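Local atomic coordinates of periplasmic oligopeptide-binding protein (Burkholderia pseudomallei, PDB entry 3ZS6), a protein that probably binds oligopeptides in the bacterial periplasm and hands them to an ABC transporter for uptake. Residues Leu39-Ala44 and Met496-Asp501; Pro146-Met151 and Ala408-Ala413. All coordinates share one frame; numbering follows the deposited sequence.

Interaction 1 of 2, residues Leu39-Ala44 and Met496-Asp501; sequences LARIDA and MRASQD
Arg-41 and Asp-501 meet tip to tip in an end-on salt bridge, each terminal nitrogen of the guanidinium taking one carboxylate oxygen on its syn side. Arg-41 NH1 donates to Asp-501 OD2 at 3.0 Å, almost straight at 168°, and NH2 of Arg-41 reaches Asp-501 OD1 at 2.9 Å. The guanidinium and carboxylate planes are turned 36° against each other. A bend at chi3 (-50°) sets NE of Arg-41, and over one face of its guanidinium lies the amide of Gln-500, stacked nearly parallel with OE1 offset toward the rim, 3.5 Å from Arg-41 NE. Ala-44 CB packs on Asp-501 CB at 3.8 Å.

A water extends the network to the backbone: it accepts from Ala-498 N and lies within hydrogen-bonding distance of Ile-42 O and Asp-501 OD2. Farther along, a second water links Ala-44 O to Arg-497 NE, and Arg-497 also forms a salt bridge with Asp-495. Asp-43 turns its carboxylate back to Ser-45.

The contact thus joins the edge strand 40-42, paired with strand 48-60, to the C-terminal loop before strand 503-504, where Met-496 and Ala-498 pack on helix 26-35.

Interaction 2 of 2, residues Pro146-Met151 and Ala408-Ala413; sequences PELTAM and ADYNDA
Glu-147 OE1 accepts the backbone N-H of Asn-411 at 3.0 Å, an almost linear bond with an angle of 175° at the hydrogen. The donor comes in on the syn side of the carboxylate but 29° out of its plane. Beyond CG the Glu-147 chain runs extended, carrying CD out toward the 408-413 loop. There OE1 also lies against Tyr-410 CB at 3.5 Å, and the Glu-147 side chain crosses that of Tyr-410 at about a right angle. A water bonds to Asn-411 O; its very short approach to Glu-147 OE2 makes a bridge between the two residues doubtful.

Another water bridges the two backbones, donating to Glu-147 O and, at 2.7 Å, to Asp-409 O. In the conformer considered, CG of Met-151 approaches this carbonyl too.

The apolar part of the contact is a CH-pi interaction. Leu-148 CD1 sits over one face of the Tyr-410 ring, 3.7 Å from the centroid and 20° off the normal, displaced toward CD2. Phe-107 touches both Leu-148 and Tyr-410, and the ring of Tyr-144 also meets that of Tyr-410.

Asn-411 centres an inverse gamma turn, and Asp-412 follows, its OD2 capping Met-414 N at the start of helix 414-417 and forming a salt bridge with Arg-452. Asp-409 OD2 bonds to Tyr-101, while its OD1 accepts a hydrogen bond from the backbone of the bound peptide. The contact bridges the two lobes of the type 2 periplasmic binding-protein fold, with 146-151 on one and 408-413 on the other, next to the peptide that Asp-409 holds; this is consistent with the closed, ligand-bound form.

How the interactions relate
The centres of interactions 1 and 2 lie about 13 Å apart, and the two touch through strand 40-42. Ala-40 O packs against Ala-150 CB at 3.5 Å, and Ile-42 CG1 rests on the same methyl, so one strand joins the C-terminal loop to the turn after helix 145-148. Along the chain the order is 39-44, 146-151, 408-413 and 496-501. Segments 39-44, 146-151 and 496-501 lie together in one lobe and 408-413 comes from the other; interaction 2 therefore spans the cleft, while interaction 1 lies within a lobe. One residue of each contact borders the bound peptide: Met-496, by packing in the conformer considered, and Asp-409, by a hydrogen bond.

Interaction 1 of 2, residues Leu39-Ala44 and Met496-Asp501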
ATOM      1  N   LEU A  39       0.257  18.141   1.951  1.00 14.22           N
ATOM      2  CA  LEU A  39       0.137  19.231   0.978  1.00 15.45           C
ATOM      3  C   LEU A  39      -1.138  19.083   0.146  1.00 18.64           C
ATOM      4  O   LEU A  39      -1.853  20.063  -0.113  1.00 16.36           O
ATOM      5  CB  LEU A  39       1.370  19.272   0.066  1.00 12.78           C
ATOM      6  CG  LEU A  39       2.698  19.595   0.774  1.00 18.58           C
ATOM      7  CD1 LEU A  39       3.930  19.391  -0.136  1.00 13.95           C
ATOM      8  CD2 LEU A  39       2.681  21.015   1.348  1.00 13.23           C
ATOM      9  N   ALA A  40      -1.412  17.844  -0.257  1.00 19.13           N
ATOM     10  CA  ALA A  40      -2.590  17.506  -1.044  1.00 16.08           C
ATOM     11  C   ALA A  40      -3.364  16.357  -0.387  1.00 12.28           C
ATOM     12  O   ALA A  40      -2.870  15.721   0.547  1.00  9.57           O
ATOM     13  CB  ALA A  40      -2.174  17.124  -2.461  1.00 13.33           C
ATOM     14  N   ARG A  41      -4.574  16.100  -0.885  1.00 11.11           N
ATOM     15  CA  ARG A  41      -5.379  14.957  -0.451  1.00 14.46           C
ATOM     16  C   ARG A  41      -5.888  14.194  -1.673  1.00 12.00           C
ATOM     17  O   ARG A  41      -5.973  14.754  -2.768  1.00 13.98           O
ATOM     18  CB  ARG A  41      -6.617  15.409   0.349  1.00 16.23           C
ATOM     19  CG  ARG A  41      -6.365  16.165   1.637  1.00 18.78           C
ATOM     20  CD  ARG A  41      -7.629  16.157   2.520  1.00 16.41           C
ATOM     21  NE  ARG A  41      -8.828  16.566   1.783  1.00 13.51           N
ATOM     22  CZ  ARG A  41      -9.850  15.765   1.487  1.00 16.86           C
ATOM     23  NH1 ARG A  41      -9.845  14.490   1.868  1.00 12.78           N
ATOM     24  NH2 ARG A  41     -10.891  16.244   0.808  1.00 19.97           N
ATOM     25  N   ILE A  42      -6.254  12.932  -1.478  1.00 10.41           N
ATOM     26  CA  ILE A  42      -7.012  12.189  -2.486  1.00 14.69           C
ATOM     27  C   ILE A  42      -8.459  12.156  -2.042  1.00 15.85           C
ATOM     28  O   ILE A  42      -8.753  11.665  -0.949  1.00 12.95           O
ATOM     29  CB  ILE A  42      -6.535  10.738  -2.629  1.00 14.30           C
ATOM     30  CG1 ILE A  42      -5.033  10.693  -2.929  1.00  9.74           C
ATOM     31  CG2 ILE A  42      -7.366  10.005  -3.710  1.00  9.65           C
ATOM     32  CD1 ILE A  42      -4.616  11.512  -4.174  1.00  8.93           C
ATOM     33  N   ASP A  43      -9.364  12.689  -2.864  1.00 13.05           N
ATOM     34  CA  ASP A  43     -10.767  12.786  -2.453  1.00 14.09           C
ATOM     35  C   ASP A  43     -11.554  11.520  -2.796  1.00 12.26           C
ATOM     36  O   ASP A  43     -10.979  10.512  -3.216  1.00 10.18           O
ATOM     37  CB  ASP A  43     -11.449  14.058  -3.000  1.00 16.85           C
ATOM     38  CG  ASP A  43     -11.865  13.941  -4.473  1.00 18.69           C
ATOM     39  OD1 ASP A  43     -11.826  12.830  -5.057  1.00 19.38           O
ATOM     40  OD2 ASP A  43     -12.256  14.981  -5.046  1.00 16.22           O
ATOM     41  N   ALA A  44     -12.867  11.571  -2.614  1.00 10.39           N
ATOM     42  CA  ALA A  44     -13.672  10.355  -2.718  1.00 16.37           C
ATOM     43  C   ALA A  44     -13.627   9.771  -4.127  1.00 15.94           C
ATOM     44  O   ALA A  44     -13.771   8.564  -4.313  1.00 12.98           O
ATOM     45  CB  ALA A  44     -15.101  10.629  -2.289  1.00 13.82           C
ATOM     46  N   MET A 496      -8.029   5.016  -1.451  1.00 12.05           N
ATOM     47  CA  MET A 496      -7.701   5.941  -0.377  0.77 13.71           C
ATOM     48  C   MET A 496      -8.912   6.841  -0.139  1.00 13.48           C
ATOM     49  O   MET A 496      -9.027   7.940  -0.708  1.00 13.18           O
ATOM     50  CB  MET A 496      -6.435   6.743  -0.705  0.77 17.11           C
ATOM     51  CG  MET A 496      -5.113   6.011  -0.359  0.77 17.97           C
ATOM     52  SD  MET A 496      -4.855   5.779   1.426  0.77 22.26           S
ATOM     53  CE  MET A 496      -4.971   3.994   1.633  0.77 10.02           C
ATOM     54  N   ARG A 497      -9.823   6.351   0.691  1.00  7.66           N
ATOM     55  CA  ARG A 497     -11.115   7.001   0.884  1.00  7.13           C
ATOM     56  C   ARG A 497     -11.241   7.538   2.301  1.00 10.85           C
ATOM     57  O   ARG A 497     -11.494   6.787   3.242  1.00 12.36           O
ATOM     58  CB  ARG A 497     -12.252   6.011   0.571  1.00  8.74           C
ATOM     59  CG  ARG A 497     -12.262   5.492  -0.894  1.00 13.52           C
ATOM     60  CD  ARG A 497     -13.269   4.347  -1.074  1.00 10.21           C
ATOM     61  NE  ARG A 497     -13.746   4.203  -2.455  1.00 11.89           N
ATOM     62  CZ  ARG A 497     -13.307   3.293  -3.326  1.00 14.94           C
ATOM     63  NH1 ARG A 497     -12.350   2.428  -2.983  1.00 11.48           N
ATOM     64  NH2 ARG A 497     -13.821   3.256  -4.552  1.00 12.76           N
ATOM     65  N   ALA A 498     -11.043   8.843   2.439  1.00 12.37           N
ATOM     66  CA  ALA A 498     -11.037   9.502   3.739  1.00 10.96           C
ATOM     67  C   ALA A 498     -12.443   9.672   4.275  1.00 13.57           C
ATOM     68  O   ALA A 498     -13.394   9.865   3.514  1.00 13.41           O
ATOM     69  CB  ALA A 498     -10.350  10.863   3.632  1.00 11.36           C
ATOM     70  N   SER A 499     -12.579   9.620   5.594  1.00 11.81           N
ATOM     71  CA  SER A 499     -13.891   9.787   6.210  1.00 10.87           C
ATOM     72  C   SER A 499     -14.526  11.167   5.943  1.00 12.66           C
ATOM     73  O   SER A 499     -15.749  11.280   5.825  1.00 14.02           O
ATOM     74  CB  SER A 499     -13.792   9.519   7.712  1.00 14.69           C
ATOM     75  OG  SER A 499     -13.288   8.216   7.949  1.00 13.76           O
ATOM     76  N   GLN A 500     -13.706  12.212   5.841  1.00 15.64           N
ATOM     77  CA  GLN A 500     -14.246  13.568   5.694  1.00 12.81           C
ATOM     78  C   GLN A 500     -14.966  13.793   4.361  1.00 17.66           C
ATOM     79  O   GLN A 500     -15.684  14.787   4.191  1.00 14.64           O
ATOM     80  CB  GLN A 500     -13.159  14.632   5.883  1.00 12.44           C
ATOM     81  CG  GLN A 500     -12.129  14.698   4.753  1.00 16.16           C
ATOM     82  CD  GLN A 500     -11.381  16.027   4.738  1.00 18.98           C
ATOM     83  OE1 GLN A 500     -10.162  16.084   4.930  1.00 18.79           O
ATOM     84  NE2 GLN A 500     -12.117  17.104   4.508  1.00 11.33           N
ATOM     85  N   ASP A 501     -14.762  12.888   3.411  1.00 13.07           N
ATOM     86  CA  ASP A 501     -15.390  13.026   2.104  1.00 14.05           C
ATOM     87  C   ASP A 501     -16.750  12.325   2.044  1.00 19.92           C
ATOM     88  O   ASP A 501     -17.467  12.442   1.051  1.00 18.76           O
ATOM     89  CB  ASP A 501     -14.450  12.526   0.991  1.00 13.54           C
ATOM     90  CG  ASP A 501     -13.172  13.364   0.886  1.00 14.61           C
ATOM     91  OD1 ASP A 501     -13.274  14.604   0.939  1.00 14.17           O
ATOM     92  OD2 ASP A 501     -12.067  12.791   0.778  1.00 14.12           O
TER
HETATM   93  O   HOH W   1     -11.217  10.387   0.032  1.00 13.09           O
HETATM   94  O   HOH W   2     -15.224   6.690  -2.734  1.00 11.48           O

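Interaction 2 of 2, residues Pro146-Met151 and Ala408-Ala413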
ATOM      1  N   PRO A 146       2.620  15.824  -7.099  1.00 16.71           N
ATOM      2  CA  PRO A 146       1.650  16.148  -6.045  1.00 11.19           C
ATOM      3  C   PRO A 146       0.871  14.936  -5.507  1.00 17.10           C
ATOM      4  O   PRO A 146       0.487  14.962  -4.339  1.00 14.28           O
ATOM      5  CB  PRO A 146       0.722  17.170  -6.723  1.00 22.47           C
ATOM      6  CG  PRO A 146       1.606  17.837  -7.751  1.00 21.49           C
ATOM      7  CD  PRO A 146       2.498  16.718  -8.267  1.00 18.74           C
ATOM      8  N   GLU A 147       0.653  13.906  -6.325  1.00 20.82           N
ATOM      9  CA  GLU A 147      -0.009  12.683  -5.857  1.00 20.49           C
ATOM     10  C   GLU A 147       0.689  12.066  -4.652  1.00 17.60           C
ATOM     11  O   GLU A 147       0.032  11.577  -3.727  1.00 13.48           O
ATOM     12  CB  GLU A 147      -0.080  11.628  -6.969  1.00 21.38           C
ATOM     13  CG  GLU A 147      -1.198  11.835  -7.961  1.00 21.73           C
ATOM     14  CD  GLU A 147      -1.272  10.721  -8.995  1.00 24.80           C
ATOM     15  OE1 GLU A 147      -1.712   9.600  -8.648  1.00 18.81           O
ATOM     16  OE2 GLU A 147      -0.904  10.976 -10.157  1.00 22.62           O
ATOM     17  N   LEU A 148       2.021  12.063  -4.680  1.00 14.82           N
ATOM     18  CA  LEU A 148       2.802  11.465  -3.604  1.00 17.38           C
ATOM     19  C   LEU A 148       2.575  12.170  -2.270  1.00 16.26           C
ATOM     20  O   LEU A 148       2.531  11.523  -1.222  1.00 15.82           O
ATOM     21  CB  LEU A 148       4.302  11.459  -3.946  1.00 16.08           C
ATOM     22  CG  LEU A 148       4.794  10.330  -4.868  1.00 18.21           C
ATOM     23  CD1 LEU A 148       4.223  10.478  -6.270  1.00 18.73           C
ATOM     24  CD2 LEU A 148       6.318  10.287  -4.911  1.00 22.96           C
ATOM     25  N   THR A 149       2.446  13.496  -2.318  1.00 12.56           N
ATOM     26  CA  THR A 149       2.315  14.312  -1.114  1.00  8.78           C
ATOM     27  C   THR A 149       0.969  14.095  -0.419  1.00 11.56           C
ATOM     28  O   THR A 149       0.755  14.586   0.688  1.00 15.14           O
ATOM     29  CB  THR A 149       2.471  15.827  -1.434  1.00 12.53           C
ATOM     30  OG1 THR A 149       1.286  16.306  -2.086  1.00 14.25           O
ATOM     31  CG2 THR A 149       3.671  16.068  -2.338  1.00 15.27           C
ATOM     32  N   ALA A 150       0.061  13.366  -1.063  1.00 14.72           N
ATOM     33  CA  ALA A 150      -1.229  13.054  -0.448  1.00 13.87           C
ATOM     34  C   ALA A 150      -1.187  11.812   0.457  1.00 15.33           C
ATOM     35  O   ALA A 150      -2.168  11.499   1.131  1.00 13.22           O
ATOM     36  CB  ALA A 150      -2.321  12.906  -1.520  1.00 11.83           C
ATOM     37  N   MET A 151      -0.062  11.104   0.488  1.00 11.65           N
ATOM     38  CA  MET A 151       0.076   9.889   1.296  0.67 10.80           C
ATOM     39  C   MET A 151       0.532  10.188   2.729  1.00 11.14           C
ATOM     40  O   MET A 151       1.169  11.208   2.983  1.00 16.06           O
ATOM     41  CB  MET A 151       1.058   8.918   0.626  0.67  9.50           C
ATOM     42  CG  MET A 151       0.519   8.241  -0.641  0.67 12.39           C
ATOM     43  SD  MET A 151      -1.002   7.281  -0.357  0.67 19.78           S
ATOM     44  CE  MET A 151      -2.259   8.457  -0.818  0.67  6.61           C
ATOM     45  N   ALA A 408      -1.134   0.536  -4.961  1.00 11.80           N
ATOM     46  CA  ALA A 408      -0.448   1.683  -5.546  1.00 11.32           C
ATOM     47  C   ALA A 408      -0.561   2.898  -4.621  1.00 15.80           C
ATOM     48  O   ALA A 408      -1.632   3.149  -4.065  1.00  8.85           O
ATOM     49  CB  ALA A 408      -1.050   2.004  -6.905  1.00 10.52           C
ATOM     50  N   ASP A 409       0.529   3.651  -4.467  1.00 11.83           N
ATOM     51  CA  ASP A 409       0.517   4.884  -3.668  1.00 13.70           C
ATOM     52  C   ASP A 409       0.116   6.072  -4.540  1.00 20.02           C
ATOM     53  O   ASP A 409      -0.193   7.157  -4.037  1.00 13.29           O
ATOM     54  CB  ASP A 409       1.897   5.164  -3.052  1.00 10.64           C
ATOM     55  CG  ASP A 409       2.247   4.206  -1.915  1.00 11.96           C
ATOM     56  OD1 ASP A 409       1.323   3.670  -1.270  1.00 11.51           O
ATOM     57  OD2 ASP A 409       3.451   3.988  -1.672  1.00 12.44           O
ATOM     58  N   TYR A 410       0.148   5.849  -5.851  1.00 15.96           N
ATOM     59  CA  TYR A 410      -0.179   6.859  -6.848  1.00 18.05           C
ATOM     60  C   TYR A 410      -0.296   6.132  -8.172  1.00 20.39           C
ATOM     61  O   TYR A 410       0.182   5.005  -8.302  1.00 18.59           O
ATOM     62  CB  TYR A 410       0.906   7.937  -6.925  1.00 14.11           C
ATOM     63  CG  TYR A 410       2.317   7.398  -7.017  1.00 13.64           C
ATOM     64  CD1 TYR A 410       2.896   7.100  -8.251  1.00 17.06           C
ATOM     65  CD2 TYR A 410       3.075   7.182  -5.869  1.00 21.06           C
ATOM     66  CE1 TYR A 410       4.198   6.606  -8.337  1.00 17.31           C
ATOM     67  CE2 TYR A 410       4.373   6.684  -5.941  1.00 20.89           C
ATOM     68  CZ  TYR A 410       4.927   6.397  -7.176  1.00 20.11           C
ATOM     69  OH  TYR A 410       6.215   5.909  -7.247  1.00 21.45           O
ATOM     70  N   ASN A 411      -0.935   6.759  -9.152  1.00 17.13           N
ATOM     71  CA  ASN A 411      -1.250   6.053 -10.386  1.00 18.33           C
ATOM     72  C   ASN A 411      -0.132   6.163 -11.403  1.00 17.41           C
ATOM     73  O   ASN A 411      -0.255   6.861 -12.406  1.00 19.00           O
ATOM     74  CB  ASN A 411      -2.576   6.535 -10.987  1.00 19.27           C
ATOM     75  CG  ASN A 411      -3.028   5.680 -12.165  1.00 21.15           C
ATOM     76  OD1 ASN A 411      -2.283   4.827 -12.659  1.00 18.33           O
ATOM     77  ND2 ASN A 411      -4.252   5.910 -12.623  1.00 22.00           N
ATOM     78  N   ASP A 412       0.970   5.481 -11.119  1.00 18.53           N
ATOM     79  CA  ASP A 412       2.062   5.357 -12.065  1.00 16.60           C
ATOM     80  C   ASP A 412       2.861   4.102 -11.754  1.00 22.13           C
ATOM     81  O   ASP A 412       2.975   3.696 -10.593  1.00 17.25           O
ATOM     82  CB  ASP A 412       2.973   6.581 -12.039  1.00 19.45           C
ATOM     83  CG  ASP A 412       4.108   6.469 -13.041  1.00 27.25           C
ATOM     84  OD1 ASP A 412       3.839   6.620 -14.251  1.00 26.61           O
ATOM     85  OD2 ASP A 412       5.263   6.211 -12.625  1.00 26.26           O
ATOM     86  N   ALA A 413       3.417   3.491 -12.794  1.00 16.92           N
ATOM     87  CA  ALA A 413       4.120   2.219 -12.640  1.00 22.16           C
ATOM     88  C   ALA A 413       5.240   2.277 -11.601  1.00 19.89           C
ATOM     89  O   ALA A 413       5.618   1.248 -11.039  1.00 19.75           O
ATOM     90  CB  ALA A 413       4.664   1.742 -13.993  1.00 21.76           C
TER
HETATM   91  O   HOH W   3      -1.766   9.372  -4.316  1.00  9.92           O
HETATM   92  O   HOH W   4      -0.788   9.644 -12.204  1.00 19.97           O